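Local coordinates for flavoredoxin (Desulfovibrio vulgaris str. 'Miyazaki F', PDB 2D5M), which binds flavin mononucleotide and probably transfers electrons through it, as a dimeric member of the flavin reductase-like family, at residues A[55-60]-A[132-137]; A[37-40]-A[46-49]; A[79-84]-A[88-93]; A[108-111]-A[116-119]. All blocks are in the same frame, centred on the assembly; numbering follows the deposited sequence. Where two conformers were deposited one is given.

Contact 1. Residues A[55-60]-A[132-137]; sequences YTYRSI and TQFIGE. With FMN (flavin mononucleotide), chain E.
The Phe134 ring reaches from strand 133-144 to helix 55-63 and lies beneath Ile60 CG2, which sits 3.8 Å from its centroid and only 10° off the ring normal, a well-centred CH-pi contact. Ile60 CG2 stands anti to its own backbone N, and the CG1 branch, turned the other way by chi1 -66°, brings CD1 to 4.0 Å from Phe134 CD1. Tyr57 approaches the same phenyl from another direction: Phe134 CZ rests over one face of the tyrosine ring, 3.6 Å from Tyr57 CD1, with the planes inclined at 53°. Thr132 CG2 meets the tyrosine at its edge, and the phenol oxygen, Tyr57 OH, hydrogen-bonds to Glu127. The helix start serves the cofactor. Tyr55 N donates to FMN O1P at 2.9 Å, and Thr56 OG1 and N both donate to O2P, the hydroxyl at 2.7 Å. The contact therefore seats the phosphate-binding helix against strand 133-144, with Thr56 and Ile60 also touching strand 14-22 and Phe134 reaching Leu122 of strand 116-126.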
loop_
_atom_site.group_PDB
_atom_site.type_symbol
_atom_site.label_atom_id
_atom_site.label_comp_id
_atom_site.label_asym_id
_atom_site.label_seq_id
_atom_site.Cartn_x
_atom_site.Cartn_y
_atom_site.Cartn_z
ATOM N N TYR A 55 -11.766 -17.500 5.675
ATOM C CA TYR A 55 -11.228 -18.639 6.456
ATOM C C TYR A 55 -9.894 -18.233 7.098
ATOM O O TYR A 55 -9.548 -18.626 8.217
ATOM C CB TYR A 55 -11.120 -19.847 5.547
ATOM C CG TYR A 55 -10.889 -21.163 6.241
ATOM C CD1 TYR A 55 -11.845 -21.631 7.144
ATOM C CD2 TYR A 55 -9.780 -21.948 6.037
ATOM C CE1 TYR A 55 -11.723 -22.826 7.814
ATOM C CE2 TYR A 55 -9.614 -23.171 6.681
ATOM C CZ TYR A 55 -10.571 -23.612 7.585
ATOM O OH TYR A 55 -10.487 -24.803 8.265
ATOM N N THR A 56 -9.112 -17.435 6.375
ATOM C CA THR A 56 -7.834 -16.946 6.862
ATOM C C THR A 56 -7.943 -16.195 8.166
ATOM O O THR A 56 -7.089 -16.335 9.038
ATOM C CB THR A 56 -7.214 -16.044 5.772
ATOM O OG1 THR A 56 -6.960 -16.854 4.618
ATOM C CG2 THR A 56 -5.923 -15.425 6.195
ATOM N N TYR A 57 -8.935 -15.415 8.404
ATOM C CA TYR A 57 -9.219 -14.680 9.605
ATOM C C TYR A 57 -9.177 -15.653 10.777
ATOM O O TYR A 57 -8.542 -15.405 11.804
ATOM C CB TYR A 57 -10.551 -13.911 9.499
ATOM C CG TYR A 57 -10.920 -13.115 10.732
ATOM C CD1 TYR A 57 -10.849 -11.754 10.740
ATOM C CD2 TYR A 57 -11.428 -13.670 11.891
ATOM C CE1 TYR A 57 -11.200 -10.985 11.835
ATOM C CE2 TYR A 57 -11.764 -12.960 12.981
ATOM C CZ TYR A 57 -11.652 -11.600 12.955
ATOM O OH TYR A 57 -12.022 -10.860 14.080
ATOM N N ARG A 58 -9.968 -16.718 10.642
ATOM C CA ARG A 58 -10.047 -17.714 11.705
ATOM C C ARG A 58 -8.657 -18.266 11.967
ATOM O O ARG A 58 -8.213 -18.352 13.120
ATOM C CB ARG A 58 -11.009 -18.816 11.322
ATOM C CG ARG A 58 -11.044 -19.947 12.379
ATOM C CD ARG A 58 -12.060 -21.011 11.992
ATOM N NE ARG A 58 -12.016 -22.093 12.964
ATOM C CZ ARG A 58 -12.928 -23.081 12.991
ATOM N NH1 ARG A 58 -13.879 -23.067 12.071
ATOM N NH2 ARG A 58 -12.835 -24.041 13.914
ATOM N N SER A 59 -7.941 -18.639 10.932
ATOM C CA SER A 59 -6.615 -19.250 11.135
ATOM C C SER A 59 -5.651 -18.289 11.827
ATOM O O SER A 59 -4.872 -18.718 12.692
ATOM C CB SER A 59 -6.040 -19.720 9.795
ATOM O OG SER A 59 -6.868 -20.756 9.299
ATOM N N ILE A 60 -5.684 -17.003 11.487
ATOM C CA ILE A 60 -4.776 -16.074 12.129
ATOM C C ILE A 60 -5.138 -15.919 13.583
ATOM O O ILE A 60 -4.256 -15.854 14.458
ATOM C CB ILE A 60 -4.764 -14.690 11.422
ATOM C CG1 ILE A 60 -4.177 -14.831 10.027
ATOM C CG2 ILE A 60 -4.024 -13.659 12.268
ATOM C CD1 ILE A 60 -4.192 -13.562 9.188
ATOM N N THR A 132 -11.284 -3.155 11.094
ATOM C CA THR A 132 -10.643 -4.394 11.554
ATOM C C THR A 132 -9.290 -4.634 10.898
ATOM O O THR A 132 -9.208 -4.638 9.664
ATOM C CB THR A 132 -11.713 -5.505 11.197
ATOM O OG1 THR A 132 -12.940 -5.195 11.904
ATOM C CG2 THR A 132 -11.204 -6.834 11.550
ATOM N N GLN A 133 -8.241 -4.834 11.654
ATOM C CA GLN A 133 -6.932 -5.013 11.066
ATOM C C GLN A 133 -6.111 -5.924 11.943
ATOM O O GLN A 133 -6.095 -5.815 13.162
ATOM C CB GLN A 133 -6.075 -3.730 10.832
ATOM C CG GLN A 133 -6.623 -2.590 10.042
ATOM C CD GLN A 133 -5.683 -1.425 10.497
ATOM O OE1 GLN A 133 -4.818 -1.023 9.750
ATOM N NE2 GLN A 133 -5.920 -1.109 11.772
ATOM N N PHE A 134 -5.382 -6.798 11.283
ATOM C CA PHE A 134 -4.333 -7.573 11.939
ATOM C C PHE A 134 -2.984 -6.885 11.716
ATOM O O PHE A 134 -2.698 -6.498 10.579
ATOM C CB PHE A 134 -4.244 -9.004 11.382
ATOM C CG PHE A 134 -5.406 -9.890 11.668
ATOM C CD1 PHE A 134 -6.165 -10.395 10.637
ATOM C CD2 PHE A 134 -5.736 -10.301 12.957
ATOM C CE1 PHE A 134 -7.189 -11.261 10.895
ATOM C CE2 PHE A 134 -6.803 -11.163 13.159
ATOM C CZ PHE A 134 -7.554 -11.636 12.149
ATOM N N ILE A 135 -2.213 -6.736 12.759
ATOM C CA ILE A 135 -0.877 -6.139 12.673
ATOM C C ILE A 135 0.105 -7.249 12.909
ATOM O O ILE A 135 0.124 -7.900 13.988
ATOM C CB ILE A 135 -0.680 -5.038 13.707
ATOM C CG1 ILE A 135 -1.823 -4.018 13.719
ATOM C CG2 ILE A 135 0.673 -4.394 13.490
ATOM C CD1 ILE A 135 -2.013 -3.345 12.413
ATOM N N GLY A 136 0.931 -7.531 11.903
ATOM C CA GLY A 136 1.984 -8.515 12.017
ATOM C C GLY A 136 3.342 -7.867 12.121
ATOM O O GLY A 136 3.654 -6.941 11.389
ATOM N N GLU A 137 4.137 -8.379 13.050
ATOM C CA GLU A 137 5.546 -8.011 13.149
ATOM C C GLU A 137 6.305 -8.841 12.121
ATOM O O GLU A 137 6.206 -10.060 12.092
ATOM C CB GLU A 137 6.100 -8.282 14.533
ATOM C CG GLU A 137 7.566 -7.964 14.659
ATOM C CD GLU A 137 8.148 -8.079 16.056
ATOM O OE1 GLU A 137 7.361 -8.216 17.032
ATOM O OE2 GLU A 137 9.411 -8.040 16.167
HETATM N N1 FMN E . -10.379 -9.761 1.368
HETATM C C2 FMN E . -10.086 -9.177 2.572
HETATM O O2 FMN E . -10.674 -9.526 3.605
HETATM N N3 FMN E . -9.139 -8.157 2.607
HETATM C C4 FMN E . -8.479 -7.646 1.513
HETATM O O4 FMN E . -7.648 -6.722 1.644
HETATM C C4A FMN E . -8.822 -8.215 0.255
HETATM N N5 FMN E . -8.255 -7.722 -0.872
HETATM C C5A FMN E . -8.502 -8.425 -2.024
HETATM C C6 FMN E . -7.898 -7.950 -3.222
HETATM C C7 FMN E . -8.035 -8.595 -4.441
HETATM C C7M FMN E . -7.431 -8.055 -5.715
HETATM C C8 FMN E . -8.801 -9.821 -4.455
HETATM C C8M FMN E . -8.894 -10.605 -5.754
HETATM C C9 FMN E . -9.453 -10.252 -3.313
HETATM C C9A FMN E . -9.316 -9.590 -2.104
HETATM N N10 FMN E . -9.982 -9.968 -0.917
HETATM C C10 FMN E . -9.702 -9.334 0.269
HETATM C "C1'" FMN E . -10.930 -11.116 -0.935
HETATM C "C2'" FMN E . -10.320 -12.397 -0.370
HETATM O "O2'" FMN E . -9.032 -12.684 -0.928
HETATM C "C3'" FMN E . -11.259 -13.563 -0.696
HETATM O "O3'" FMN E . -12.455 -13.367 0.094
HETATM C "C4'" FMN E . -10.669 -14.940 -0.436
HETATM O "O4'" FMN E . -11.534 -15.882 -1.128
HETATM C "C5'" FMN E . -10.589 -15.308 1.004
HETATM O "O5'" FMN E . -10.029 -16.658 1.087
HETATM P P FMN E . -10.136 -17.526 2.440
HETATM O O1P FMN E . -11.623 -17.682 2.788
HETATM O O2P FMN E . -9.395 -16.844 3.565
HETATM O O3P FMN E . -9.498 -18.825 1.984
#

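Contact 2. Residues A[37-40]-A[46-49]; sequences GICC and IAVS. With ZN (zinc ion), chain D; FMN (flavin mononucleotide), chain E.
Cys39 leaves strand 28-41 with its CB 4.1 Å from Ala47 CB, an apolar touch across the hairpin. Its SG, set between backbone N and carbonyl carbon by chi1 59°, passes 3.9 Å from Ala47 N and ends on the zinc ion at 2.4 Å. Cys40 SG binds the same zinc at 2.3 Å, and a water and His131 of the second subunit complete the zinc coordination. That adjacent cysteines can both reach one metal fits the local backbone: Cys39 and Cys40 together face Ser45 in a classic beta bulge. Before the bulge the pairing is antiparallel. Gly37 and Ala47 form a hydrogen-bonded pair, Gly37 N to Ala47 O at 3.1 Å and Ala47 N to Gly37 O at 2.9 Å, the latter with a C=O...N angle of 171°. Ile38 and Ile46 follow as a non-hydrogen-bonded pair; their side chains diverge, yet the two CG1 atoms remain 4.0 Å apart. At the far end of the segment, Ser49 O accepts from FMN N3 at 2.9 Å in a nearly straight bond, 175° at the hydrogen. One hairpin thus carries two chemistries: a two-cysteine zinc site, its sulfurs probably thiolates, shared between subunits, and a backbone carbonyl that reads the N-H of the flavin pyrimidine ring.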
loop_
_atom_site.group_PDB
_atom_site.type_symbol
_atom_site.label_atom_id
_atom_site.label_comp_id
_atom_site.label_asym_id
_atom_site.label_seq_id
_atom_site.Cartn_x
_atom_site.Cartn_y
_atom_site.Cartn_z
ATOM N N GLY A 37 -0.652 -2.630 4.068
ATOM C CA GLY A 37 0.582 -1.902 3.821
ATOM C C GLY A 37 1.424 -1.934 5.068
ATOM O O GLY A 37 1.039 -2.449 6.100
ATOM N N ILE A 38 2.673 -1.436 4.935
ATOM C CA ILE A 38 3.555 -1.307 6.094
ATOM C C ILE A 38 2.937 -0.290 7.029
ATOM O O ILE A 38 2.448 0.753 6.569
ATOM C CB ILE A 38 4.973 -0.971 5.665
ATOM C CG1 ILE A 38 5.547 -2.092 4.767
ATOM C CG2 ILE A 38 5.875 -0.678 6.852
ATOM C CD1 ILE A 38 6.842 -1.732 4.078
ATOM N N CYS A 39 2.944 -0.564 8.319
ATOM C CA CYS A 39 2.401 0.386 9.282
ATOM C C CYS A 39 3.420 0.957 10.225
ATOM O O CYS A 39 3.194 2.071 10.720
ATOM C CB CYS A 39 1.227 -0.156 10.116
ATOM S SG CYS A 39 1.625 -1.642 11.099
ATOM N N CYS A 40 4.495 0.279 10.528
ATOM C CA CYS A 40 5.449 0.753 11.519
ATOM C C CYS A 40 6.843 0.290 11.162
ATOM O O CYS A 40 7.059 -0.764 10.588
ATOM C CB CYS A 40 5.238 0.265 12.968
ATOM S SG CYS A 40 3.726 0.845 13.724
ATOM N N ILE A 46 3.443 -4.940 9.243
ATOM C CA ILE A 46 2.464 -4.786 8.183
ATOM C C ILE A 46 1.083 -4.943 8.773
ATOM O O ILE A 46 0.845 -5.876 9.576
ATOM C CB ILE A 46 2.713 -5.798 7.029
ATOM C CG1 ILE A 46 4.013 -5.392 6.336
ATOM C CG2 ILE A 46 1.540 -5.883 6.081
ATOM C CD1 ILE A 46 4.509 -6.419 5.309
ATOM N N ALA A 47 0.190 -4.092 8.362
ATOM C CA ALA A 47 -1.241 -4.143 8.683
ATOM C C ALA A 47 -1.998 -4.712 7.503
ATOM O O ALA A 47 -1.775 -4.329 6.353
ATOM C CB ALA A 47 -1.729 -2.746 9.031
ATOM N N VAL A 48 -2.942 -5.614 7.804
ATOM C CA VAL A 48 -3.793 -6.219 6.775
ATOM C C VAL A 48 -5.230 -6.205 7.295
ATOM O O VAL A 48 -5.483 -6.656 8.409
ATOM C CB VAL A 48 -3.351 -7.638 6.438
ATOM C CG1 VAL A 48 -4.084 -7.980 5.141
ATOM C CG2 VAL A 48 -1.854 -7.835 6.294
ATOM N N SER A 49 -6.132 -5.692 6.515
ATOM C CA SER A 49 -7.556 -5.677 6.868
ATOM C C SER A 49 -8.217 -6.891 6.294
ATOM O O SER A 49 -8.458 -6.899 5.096
ATOM C CB SER A 49 -8.185 -4.402 6.312
ATOM O OG SER A 49 -7.651 -3.265 6.914
HETATM ZN ZN ZN D . 2.185 -0.780 13.251
HETATM N N1 FMN E . -10.379 -9.761 1.368
HETATM C C2 FMN E . -10.086 -9.177 2.572
HETATM O O2 FMN E . -10.674 -9.526 3.605
HETATM N N3 FMN E . -9.139 -8.157 2.607
HETATM C C4 FMN E . -8.479 -7.646 1.513
HETATM O O4 FMN E . -7.648 -6.722 1.644
HETATM C C4A FMN E . -8.822 -8.215 0.255
HETATM N N5 FMN E . -8.255 -7.722 -0.872
HETATM C C5A FMN E . -8.502 -8.425 -2.024
HETATM C C6 FMN E . -7.898 -7.950 -3.222
HETATM C C7 FMN E . -8.035 -8.595 -4.441
HETATM C C7M FMN E . -7.431 -8.055 -5.715
HETATM C C8 FMN E . -8.801 -9.821 -4.455
HETATM C C8M FMN E . -8.894 -10.605 -5.754
HETATM C C9 FMN E . -9.453 -10.252 -3.313
HETATM C C9A FMN E . -9.316 -9.590 -2.104
HETATM N N10 FMN E . -9.982 -9.968 -0.917
HETATM C C10 FMN E . -9.702 -9.334 0.269
HETATM C "C1'" FMN E . -10.930 -11.116 -0.935
HETATM C "C2'" FMN E . -10.320 -12.397 -0.370
HETATM O "O2'" FMN E . -9.032 -12.684 -0.928
HETATM C "C3'" FMN E . -11.259 -13.563 -0.696
HETATM O "O3'" FMN E . -12.455 -13.367 0.094
HETATM C "C4'" FMN E . -10.669 -14.940 -0.436
HETATM O "O4'" FMN E . -11.534 -15.882 -1.128
HETATM C "C5'" FMN E . -10.589 -15.308 1.004
HETATM O "O5'" FMN E . -10.029 -16.658 1.087
HETATM P P FMN E . -10.136 -17.526 2.440
HETATM O O1P FMN E . -11.623 -17.682 2.788
HETATM O O2P FMN E . -9.395 -16.844 3.565
HETATM O O3P FMN E . -9.498 -18.825 1.984
HETATM O O HOH W 1 3.002 -2.345 14.627
#

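Contact 3. Residues A[79-84]-A[88-93]; sequences ADYAGI and ENEDKF. With FMN (flavin mononucleotide), chain E.
Two polar bonds join the segments, which three residues separate. In the first, Tyr81 OH donates to Glu90 OE2 at 2.6 Å. The carboxylate oxygen offers its syn lone pair and lies in the plane of the phenol ring at its edge, although ring and carboxylate planes are 68° apart; Ser95 OG is a second partner of OE2. In the second, Lys92 NZ donates to Ala82 O at 3.1 Å, tilted 17° from the carbonyl plane. Apolar contact comes from the lysine methylenes, with Lys92 CD 4.0 Å from Ala82 CA and CG near the edge of the Tyr81 ring. Toward the cofactor, the extended lysine chain delivers NZ to FMN O3P at 2.8 Å, with a weak bond to O5' besides. Carbonyls of Ile30 and Tyr85 also accept from this ammonium. With backbone oxygens and a phosphate as its partners, Lys92 probably stays protonated, and its charge would offset that of the phosphate while linking the Ala82 carbonyl to the FMN phosphate.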
loop_
_atom_site.group_PDB
_atom_site.type_symbol
_atom_site.label_atom_id
_atom_site.label_comp_id
_atom_site.label_asym_id
_atom_site.label_seq_id
_atom_site.Cartn_x
_atom_site.Cartn_y
_atom_site.Cartn_z
ATOM N N ALA A 79 -2.815 -15.736 -8.012
ATOM C CA ALA A 79 -3.125 -14.796 -6.963
ATOM C C ALA A 79 -4.600 -14.415 -7.001
ATOM O O ALA A 79 -5.284 -14.351 -5.973
ATOM C CB ALA A 79 -2.216 -13.584 -7.062
ATOM N N ASP A 80 -5.093 -14.149 -8.218
ATOM C CA ASP A 80 -6.509 -13.822 -8.384
ATOM C C ASP A 80 -7.399 -14.965 -7.905
ATOM O O ASP A 80 -8.393 -14.729 -7.193
ATOM C CB ASP A 80 -6.763 -13.446 -9.834
ATOM C CG ASP A 80 -8.087 -12.728 -10.036
ATOM O OD1 ASP A 80 -8.290 -11.685 -9.338
ATOM O OD2 ASP A 80 -8.887 -13.166 -10.893
ATOM N N TYR A 81 -7.050 -16.199 -8.265
ATOM C CA TYR A 81 -7.791 -17.362 -7.811
ATOM C C TYR A 81 -7.918 -17.357 -6.293
ATOM O O TYR A 81 -8.987 -17.608 -5.744
ATOM C CB TYR A 81 -7.096 -18.637 -8.306
ATOM C CG TYR A 81 -7.788 -19.923 -7.998
ATOM C CD1 TYR A 81 -8.537 -20.587 -8.990
ATOM C CD2 TYR A 81 -7.688 -20.543 -6.755
ATOM C CE1 TYR A 81 -9.166 -21.771 -8.729
ATOM C CE2 TYR A 81 -8.336 -21.731 -6.482
ATOM C CZ TYR A 81 -9.075 -22.344 -7.499
ATOM O OH TYR A 81 -9.720 -23.541 -7.238
ATOM N N ALA A 82 -6.806 -17.121 -5.619
ATOM C CA ALA A 82 -6.764 -17.129 -4.144
ATOM C C ALA A 82 -7.644 -16.053 -3.554
ATOM O O ALA A 82 -8.043 -16.141 -2.381
ATOM C CB ALA A 82 -5.322 -16.975 -3.657
ATOM N N GLY A 83 -7.907 -14.997 -4.336
ATOM C CA GLY A 83 -8.827 -13.907 -3.966
ATOM C C GLY A 83 -10.261 -14.084 -4.376
ATOM O O GLY A 83 -11.074 -13.190 -4.074
ATOM N N ILE A 84 -10.599 -15.162 -5.081
ATOM C CA ILE A 84 -11.965 -15.469 -5.471
ATOM C C ILE A 84 -12.543 -16.592 -4.644
ATOM O O ILE A 84 -13.684 -16.535 -4.215
ATOM C CB ILE A 84 -12.008 -15.807 -6.973
ATOM C CG1 ILE A 84 -11.591 -14.646 -7.856
ATOM C CG2 ILE A 84 -13.411 -16.360 -7.347
ATOM C CD1 ILE A 84 -11.330 -15.000 -9.312
ATOM N N GLU A 88 -11.803 -22.733 3.028
ATOM C CA GLU A 88 -12.516 -23.458 4.092
ATOM C C GLU A 88 -12.628 -24.951 3.771
ATOM O O GLU A 88 -12.395 -25.794 4.657
ATOM C CB GLU A 88 -13.873 -22.826 4.327
ATOM C CG GLU A 88 -14.650 -23.483 5.458
ATOM C CD GLU A 88 -16.078 -23.008 5.624
ATOM O OE1 GLU A 88 -16.573 -22.140 4.883
ATOM O OE2 GLU A 88 -16.710 -23.566 6.534
ATOM N N ASN A 89 -12.970 -25.259 2.503
ATOM C CA ASN A 89 -13.141 -26.637 2.084
ATOM C C ASN A 89 -12.381 -26.943 0.797
ATOM O O ASN A 89 -12.792 -27.768 0.020
ATOM C CB ASN A 89 -14.609 -27.011 1.980
ATOM C CG ASN A 89 -15.232 -27.242 3.367
ATOM O OD1 ASN A 89 -14.926 -28.220 4.062
ATOM N ND2 ASN A 89 -16.112 -26.358 3.752
ATOM N N GLU A 90 -11.242 -26.278 0.590
ATOM C CA GLU A 90 -10.404 -26.466 -0.583
ATOM C C GLU A 90 -8.954 -26.173 -0.215
ATOM O O GLU A 90 -8.699 -25.157 0.445
ATOM C CB GLU A 90 -10.820 -25.504 -1.689
ATOM C CG GLU A 90 -9.905 -25.599 -2.897
ATOM C CD GLU A 90 -10.288 -24.719 -4.066
ATOM O OE1 GLU A 90 -11.439 -24.324 -4.264
ATOM O OE2 GLU A 90 -9.354 -24.504 -4.887
ATOM N N ASP A 91 -8.052 -27.021 -0.663
ATOM C CA ASP A 91 -6.609 -26.751 -0.580
ATOM C C ASP A 91 -6.228 -26.053 -1.881
ATOM O O ASP A 91 -6.077 -26.669 -2.930
ATOM C CB ASP A 91 -5.843 -28.066 -0.380
ATOM C CG ASP A 91 -4.349 -27.850 -0.256
ATOM O OD1 ASP A 91 -3.828 -26.836 -0.767
ATOM O OD2 ASP A 91 -3.684 -28.732 0.363
ATOM N N LYS A 92 -6.037 -24.738 -1.774
ATOM C CA LYS A 92 -5.703 -23.935 -2.930
ATOM C C LYS A 92 -4.313 -24.200 -3.450
ATOM O O LYS A 92 -4.040 -23.994 -4.637
ATOM C CB LYS A 92 -5.841 -22.444 -2.610
ATOM C CG LYS A 92 -7.189 -21.972 -2.226
ATOM C CD LYS A 92 -7.205 -20.464 -1.964
ATOM C CE LYS A 92 -8.285 -20.124 -0.988
ATOM N NZ LYS A 92 -8.312 -18.712 -0.586
ATOM N N PHE A 93 -3.385 -24.631 -2.570
ATOM C CA PHE A 93 -2.055 -24.997 -3.062
ATOM C C PHE A 93 -2.158 -26.190 -4.006
ATOM O O PHE A 93 -1.503 -26.234 -5.061
ATOM C CB PHE A 93 -1.109 -25.311 -1.906
ATOM C CG PHE A 93 -0.624 -24.076 -1.165
ATOM C CD1 PHE A 93 0.566 -23.475 -1.559
ATOM C CD2 PHE A 93 -1.329 -23.545 -0.103
ATOM C CE1 PHE A 93 1.049 -22.366 -0.899
ATOM C CE2 PHE A 93 -0.828 -22.411 0.558
ATOM C CZ PHE A 93 0.366 -21.858 0.175
HETATM N N1 FMN E . -10.379 -9.761 1.368
HETATM C C2 FMN E . -10.086 -9.177 2.572
HETATM O O2 FMN E . -10.674 -9.526 3.605
HETATM N N3 FMN E . -9.139 -8.157 2.607
HETATM C C4 FMN E . -8.479 -7.646 1.513
HETATM O O4 FMN E . -7.648 -6.722 1.644
HETATM C C4A FMN E . -8.822 -8.215 0.255
HETATM N N5 FMN E . -8.255 -7.722 -0.872
HETATM C C5A FMN E . -8.502 -8.425 -2.024
HETATM C C6 FMN E . -7.898 -7.950 -3.222
HETATM C C7 FMN E . -8.035 -8.595 -4.441
HETATM C C7M FMN E . -7.431 -8.055 -5.715
HETATM C C8 FMN E . -8.801 -9.821 -4.455
HETATM C C8M FMN E . -8.894 -10.605 -5.754
HETATM C C9 FMN E . -9.453 -10.252 -3.313
HETATM C C9A FMN E . -9.316 -9.590 -2.104
HETATM N N10 FMN E . -9.982 -9.968 -0.917
HETATM C C10 FMN E . -9.702 -9.334 0.269
HETATM C "C1'" FMN E . -10.930 -11.116 -0.935
HETATM C "C2'" FMN E . -10.320 -12.397 -0.370
HETATM O "O2'" FMN E . -9.032 -12.684 -0.928
HETATM C "C3'" FMN E . -11.259 -13.563 -0.696
HETATM O "O3'" FMN E . -12.455 -13.367 0.094
HETATM C "C4'" FMN E . -10.669 -14.940 -0.436
HETATM O "O4'" FMN E . -11.534 -15.882 -1.128
HETATM C "C5'" FMN E . -10.589 -15.308 1.004
HETATM O "O5'" FMN E . -10.029 -16.658 1.087
HETATM P P FMN E . -10.136 -17.526 2.440
HETATM O O1P FMN E . -11.623 -17.682 2.788
HETATM O O2P FMN E . -9.395 -16.844 3.565
HETATM O O3P FMN E . -9.498 -18.825 1.984
#

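Contact 4. Residues A[108-111]-A[116-119]; sequences APYV and MAIE
Segments 108-111 and 116-119 belong to separate sheets and share no backbone pairing; their nearest CA atoms, those of Tyr110 and Ala117, are 6.3 Å apart. Both residues point toward the opposing segment from the backbone, so side chains alone make the contact. Ala117 CB presses on the root of the Tyr110 ring, 3.5 Å from CD1 and 3.6 Å from CG. With chi1 at 62° the ring folds back over its own main chain, which brings this part of the phenol against the methyl. Farther along, Glu119 OE2 comes to 4.3 Å from Tyr110 CE2, a loose van der Waals touch. The buried carboxylate is satisfied by other groups: His105 N donates to OE1, while Glu104 N and Lys142 NZ bind OE2. Strand 109-111, paired with strand 100-102, thereby packs against strand 116-126 of the large sheet, where Tyr110 also meets Thr67 and Ser69 of strand 65-70 and Lys142 of strand 133-144.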
loop_
_atom_site.group_PDB
_atom_site.type_symbol
_atom_site.label_atom_id
_atom_site.label_comp_id
_atom_site.label_asym_id
_atom_site.label_seq_id
_atom_site.Cartn_x
_atom_site.Cartn_y
_atom_site.Cartn_z
ATOM N N ALA A 108 3.255 -20.626 9.887
ATOM C CA ALA A 108 2.474 -20.332 8.678
ATOM C C ALA A 108 3.283 -20.721 7.463
ATOM O O ALA A 108 4.517 -20.602 7.483
ATOM C CB ALA A 108 2.085 -18.869 8.601
ATOM N N PRO A 109 2.624 -21.113 6.383
ATOM C CA PRO A 109 3.310 -21.403 5.129
ATOM C C PRO A 109 3.433 -20.147 4.248
ATOM O O PRO A 109 2.552 -19.276 4.349
ATOM C CB PRO A 109 2.391 -22.388 4.437
ATOM C CG PRO A 109 1.013 -21.879 4.840
ATOM C CD PRO A 109 1.192 -21.323 6.244
ATOM N N TYR A 110 4.430 -20.126 3.379
ATOM C CA TYR A 110 4.488 -19.135 2.300
ATOM C C TYR A 110 4.505 -19.874 0.965
ATOM O O TYR A 110 4.612 -21.098 0.899
ATOM C CB TYR A 110 5.634 -18.183 2.441
ATOM C CG TYR A 110 7.026 -18.757 2.396
ATOM C CD1 TYR A 110 7.704 -18.911 1.219
ATOM C CD2 TYR A 110 7.689 -19.146 3.546
ATOM C CE1 TYR A 110 9.000 -19.432 1.165
ATOM C CE2 TYR A 110 8.974 -19.634 3.503
ATOM C CZ TYR A 110 9.610 -19.793 2.317
ATOM O OH TYR A 110 10.912 -20.276 2.274
ATOM N N VAL A 111 4.399 -19.111 -0.128
ATOM C CA VAL A 111 4.320 -19.693 -1.458
ATOM C C VAL A 111 5.729 -19.848 -2.031
ATOM O O VAL A 111 6.380 -18.831 -2.340
ATOM C CB VAL A 111 3.446 -18.874 -2.417
ATOM C CG1 VAL A 111 3.339 -19.622 -3.727
ATOM C CG2 VAL A 111 2.072 -18.614 -1.818
ATOM N N MET A 116 9.339 -13.474 -3.398
ATOM C CA MET A 116 9.523 -12.788 -2.117
ATOM C C MET A 116 8.441 -13.260 -1.133
ATOM O O MET A 116 7.269 -13.344 -1.475
ATOM C CB MET A 116 9.425 -11.299 -2.315
ATOM C CG MET A 116 9.563 -10.432 -1.104
ATOM S SD MET A 116 9.803 -8.754 -1.763
ATOM C CE MET A 116 9.975 -7.940 -0.227
ATOM N N ALA A 117 8.859 -13.510 0.102
ATOM C CA ALA A 117 7.962 -13.957 1.149
ATOM C C ALA A 117 8.392 -13.271 2.474
ATOM O O ALA A 117 9.563 -13.073 2.729
ATOM C CB ALA A 117 7.981 -15.454 1.288
ATOM N N ILE A 118 7.396 -12.930 3.257
ATOM C CA ILE A 118 7.569 -12.250 4.530
ATOM C C ILE A 118 6.909 -13.098 5.608
ATOM O O ILE A 118 5.758 -13.539 5.420
ATOM C CB ILE A 118 6.908 -10.838 4.463
ATOM C CG1 ILE A 118 7.374 -10.047 3.263
ATOM C CG2 ILE A 118 7.155 -10.124 5.780
ATOM C CD1 ILE A 118 6.618 -8.747 3.055
ATOM N N GLU A 119 7.606 -13.356 6.699
ATOM C CA GLU A 119 7.091 -14.105 7.825
ATOM C C GLU A 119 6.675 -13.160 8.935
ATOM O O GLU A 119 7.505 -12.331 9.358
ATOM C CB GLU A 119 8.171 -15.080 8.354
ATOM C CG GLU A 119 8.615 -16.102 7.337
ATOM C CD GLU A 119 9.303 -17.304 7.943
ATOM O OE1 GLU A 119 8.929 -17.646 9.114
ATOM O OE2 GLU A 119 10.135 -17.913 7.232
#

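Contacts 2 and 4 are buried, whereas contacts 1 and 3 are only partly so. Contacts 1 and 2 share the large antiparallel sheet directly, Phe134 N and Gly136 N bonding to Val48 O and Ile46 O; contact 4 reaches it through strand 116-126, and its Ile118 packs on Ile46. Contact 3 lies about 22 Å, centre to centre, from contact 2 without touching it, though it packs on contact 1 (Glu88 on Tyr55) and contact 4 (Phe93 on Val111). Segments 55-60 and 88-93 bind the FMN phosphate, 79-84 lines the ribityl chain, and 46-49 binds the ring. Chemistry follows place: aromatic packing in contact 1, backbone pairing and metal in 2, charged and phenolic bonds in 3, methyl-to-ring packing in 4.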